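Long-range contact in uncharacterized protein MG296 homolog (PDB 2I15), which is of unknown function but folds as an all-alpha protein of the Mg296 family from Mycoplasma pneumoniae: residues I70-V75 and Q97-A102. Numbering follows the deposited sequence.
Sequences ISSEVV and QSFYEA
Phe99 holds CG anti to its backbone N (chi1 -174°), and its ring, carried on helix 92-113, reaches the backbone of helix 57-75; Ser71 answers with OG likewise anti to its own N (chi1 178°). The two consecutive helices form a roughly antiparallel helical hairpin in this all-alpha fold, joined by a connection that is only partly modelled; the short axes run 9.3 Å apart at 141°. Ser71 OG approaches the ring obliquely, 3.3 Å from Phe99 CD1, while its CB comes within 3.8 Å of Phe99 CE1. Ser72 meets the same ring differently: its backbone N sits in the ring plane at the edge, 3.7 Å from Phe99 CE1, and its CB touches that carbon as well. Two consecutive serines thus meet the CD1-CE1 side of the ring, Ser72 through its backbone N at the edge and Ser71 obliquely. The backbones come near each other at Val75 and Ser98, whose CA atoms lie 6.2 Å apart. The side chains of Val75 and Phe99 cross at about a right angle, with Val75 CG2 4.2 Å from Phe99 CB. Ser98 OG hydrogen-bonds to Ser94 O of its own helix, while its CB packs on Val75. A second subunit adds to the same core: its Leu11 packs on Ser72 and Val75, its Leu14 on Phe99, so the helix pair also belongs to the subunit interface. The other branch of Val75 finishes the contact, CG1 resting 3.6 Å from Ser98 CB.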
ATOM      1  N   ILE A  70     -13.951 -14.302  -7.078  1.00 33.56           N
ATOM      2  CA  ILE A  70     -12.638 -14.909  -7.129  1.00 33.81           C
ATOM      3  C   ILE A  70     -11.597 -14.125  -6.305  1.00 32.44           C
ATOM      4  O   ILE A  70     -10.713 -14.725  -5.699  1.00 32.60           O
ATOM      5  CB  ILE A  70     -12.188 -15.078  -8.600  1.00 63.96           C
ATOM      6  CG1 ILE A  70     -12.774 -16.382  -9.148  1.00 66.74           C
ATOM      7  CG2 ILE A  70     -10.660 -15.074  -8.705  1.00 63.12           C
ATOM      8  CD1 ILE A  70     -12.525 -16.613 -10.622  1.00 68.50           C
ATOM      9  N   SER A  71     -11.695 -12.797  -6.280  1.00 32.97           N
ATOM     10  CA  SER A  71     -10.749 -11.997  -5.508  1.00 31.14           C
ATOM     11  C   SER A  71     -10.948 -12.360  -4.039  1.00 32.70           C
ATOM     12  O   SER A  71      -9.993 -12.623  -3.310  1.00 31.61           O
ATOM     13  CB  SER A  71     -11.018 -10.497  -5.698  1.00 24.76           C
ATOM     14  OG  SER A  71     -10.151  -9.682  -4.917  1.00 21.69           O
ATOM     15  N   SER A  72     -12.203 -12.404  -3.617  1.00 35.21           N
ATOM     16  CA  SER A  72     -12.528 -12.708  -2.237  1.00 36.96           C
ATOM     17  C   SER A  72     -12.054 -14.094  -1.827  1.00 37.41           C
ATOM     18  O   SER A  72     -11.558 -14.284  -0.720  1.00 38.69           O
ATOM     19  CB  SER A  72     -14.039 -12.590  -2.033  1.00 70.40           C
ATOM     20  OG  SER A  72     -14.343 -12.051  -0.755  1.00 74.30           O
ATOM     21  N   GLU A  73     -12.202 -15.059  -2.721  1.00 38.44           N
ATOM     22  CA  GLU A  73     -11.815 -16.428  -2.429  1.00 41.81           C
ATOM     23  C   GLU A  73     -10.302 -16.582  -2.301  1.00 41.75           C
ATOM     24  O   GLU A  73      -9.821 -17.283  -1.416  1.00 42.30           O
ATOM     25  CB  GLU A  73     -12.358 -17.363  -3.521  1.00 79.36           C
ATOM     26  CG  GLU A  73     -12.872 -18.718  -3.037  1.00 83.54           C
ATOM     27  CD  GLU A  73     -11.825 -19.824  -3.107  1.00 87.96           C
ATOM     28  OE1 GLU A  73     -11.074 -19.864  -4.109  1.00 89.01           O
ATOM     29  OE2 GLU A  73     -11.763 -20.666  -2.175  1.00 90.20           O
ATOM     30  N   VAL A  74      -9.541 -15.923  -3.163  1.00 44.12           N
ATOM     31  CA  VAL A  74      -8.097 -16.072  -3.092  1.00 45.85           C
ATOM     32  C   VAL A  74      -7.427 -15.327  -1.949  1.00 46.34           C
ATOM     33  O   VAL A  74      -6.332 -15.709  -1.539  1.00 48.41           O
ATOM     34  CB  VAL A  74      -7.408 -15.676  -4.424  1.00 97.71           C
ATOM     35  CG1 VAL A  74      -7.920 -16.561  -5.551  1.00 97.18           C
ATOM     36  CG2 VAL A  74      -7.652 -14.210  -4.723  1.00 99.14           C
ATOM     37  N   VAL A  75      -8.056 -14.277  -1.427  1.00 36.13           N
ATOM     38  CA  VAL A  75      -7.441 -13.533  -0.323  1.00 36.27           C
ATOM     39  C   VAL A  75      -7.851 -14.012   1.060  1.00 39.67           C
ATOM     40  O   VAL A  75      -7.138 -13.762   2.025  1.00 38.50           O
ATOM     41  CB  VAL A  75      -7.740 -12.022  -0.385  1.00 17.39           C
ATOM     42  CG1 VAL A  75      -7.225 -11.442  -1.694  1.00 14.47           C
ATOM     43  CG2 VAL A  75      -9.232 -11.774  -0.224  1.00 15.56           C
ATOM     44  N   GLN A  97      -7.383  -6.391   3.599  1.00 18.56           N
ATOM     45  CA  GLN A  97      -6.437  -5.425   3.083  1.00 17.40           C
ATOM     46  C   GLN A  97      -6.126  -5.819   1.644  1.00 15.60           C
ATOM     47  O   GLN A  97      -6.129  -4.967   0.761  1.00 13.50           O
ATOM     48  CB  GLN A  97      -5.174  -5.404   3.952  1.00 21.79           C
ATOM     49  CG  GLN A  97      -4.210  -4.284   3.579  1.00 20.92           C
ATOM     50  CD  GLN A  97      -4.784  -2.910   3.857  1.00 20.02           C
ATOM     51  OE1 GLN A  97      -4.487  -1.954   3.149  1.00 16.71           O
ATOM     52  NE2 GLN A  97      -5.602  -2.802   4.896  1.00 20.13           N
ATOM     53  N   SER A  98      -5.912  -7.113   1.403  1.00 25.42           N
ATOM     54  CA  SER A  98      -5.599  -7.619   0.061  1.00 26.42           C
ATOM     55  C   SER A  98      -6.734  -7.442  -0.946  1.00 26.54           C
ATOM     56  O   SER A  98      -6.481  -7.173  -2.115  1.00 27.45           O
ATOM     57  CB  SER A  98      -5.224  -9.091   0.135  1.00 24.69           C
ATOM     58  OG  SER A  98      -4.125  -9.274   1.010  1.00 30.29           O
ATOM     59  N   PHE A  99      -7.978  -7.607  -0.497  1.00 14.73           N
ATOM     60  CA  PHE A  99      -9.146  -7.432  -1.357  1.00 15.12           C
ATOM     61  C   PHE A  99      -9.217  -5.960  -1.781  1.00 15.70           C
ATOM     62  O   PHE A  99      -9.495  -5.642  -2.945  1.00 15.91           O
ATOM     63  CB  PHE A  99     -10.421  -7.772  -0.599  1.00 26.16           C
ATOM     64  CG  PHE A  99     -11.662  -7.760  -1.455  1.00 28.45           C
ATOM     65  CD1 PHE A  99     -11.986  -8.860  -2.242  1.00 27.76           C
ATOM     66  CD2 PHE A  99     -12.524  -6.657  -1.455  1.00 28.12           C
ATOM     67  CE1 PHE A  99     -13.151  -8.876  -3.011  1.00 27.98           C
ATOM     68  CE2 PHE A  99     -13.695  -6.664  -2.226  1.00 27.63           C
ATOM     69  CZ  PHE A  99     -14.004  -7.776  -3.004  1.00 26.28           C
ATOM     70  N   TYR A 100      -8.929  -5.069  -0.838  1.00 21.87           N
ATOM     71  CA  TYR A 100      -8.964  -3.640  -1.112  1.00 23.35           C
ATOM     72  C   TYR A 100      -7.804  -3.187  -1.995  1.00 23.39           C
ATOM     73  O   TYR A 100      -8.001  -2.447  -2.965  1.00 23.03           O
ATOM     74  CB  TYR A 100      -8.915  -2.830   0.195  1.00 25.88           C
ATOM     75  CG  TYR A 100      -8.642  -1.340  -0.020  1.00 27.08           C
ATOM     76  CD1 TYR A 100      -9.669  -0.454  -0.358  1.00 26.29           C
ATOM     77  CD2 TYR A 100      -7.342  -0.825   0.093  1.00 26.69           C
ATOM     78  CE1 TYR A 100      -9.410   0.908  -0.568  1.00 27.70           C
ATOM     79  CE2 TYR A 100      -7.074   0.528  -0.118  1.00 26.04           C
ATOM     80  CZ  TYR A 100      -8.105   1.384  -0.448  1.00 28.47           C
ATOM     81  OH  TYR A 100      -7.827   2.725  -0.639  1.00 26.50           O
ATOM     82  N   GLU A 101      -6.592  -3.601  -1.652  1.00 21.88           N
ATOM     83  CA  GLU A 101      -5.440  -3.165  -2.419  1.00 22.66           C
ATOM     84  C   GLU A 101      -5.524  -3.543  -3.896  1.00 22.57           C
ATOM     85  O   GLU A 101      -4.857  -2.938  -4.744  1.00 21.38           O
ATOM     86  CB  GLU A 101      -4.159  -3.693  -1.768  1.00 28.27           C
ATOM     87  CG  GLU A 101      -4.043  -3.303  -0.292  1.00 33.01           C
ATOM     88  CD  GLU A 101      -2.649  -3.467   0.265  1.00 34.10           C
ATOM     89  OE1 GLU A 101      -2.055  -4.544   0.044  1.00 36.53           O
ATOM     90  OE2 GLU A 101      -2.158  -2.524   0.931  1.00 34.19           O
ATOM     91  N   ALA A 102      -6.386  -4.506  -4.206  1.00 26.15           N
ATOM     92  CA  ALA A 102      -6.581  -4.947  -5.588  1.00 25.01           C
ATOM     93  C   ALA A 102      -7.691  -4.133  -6.266  1.00 25.41           C
ATOM     94  O   ALA A 102      -7.726  -4.024  -7.486  1.00 25.81           O
ATOM     95  CB  ALA A 102      -6.933  -6.436  -5.625  1.00 10.42           C
TER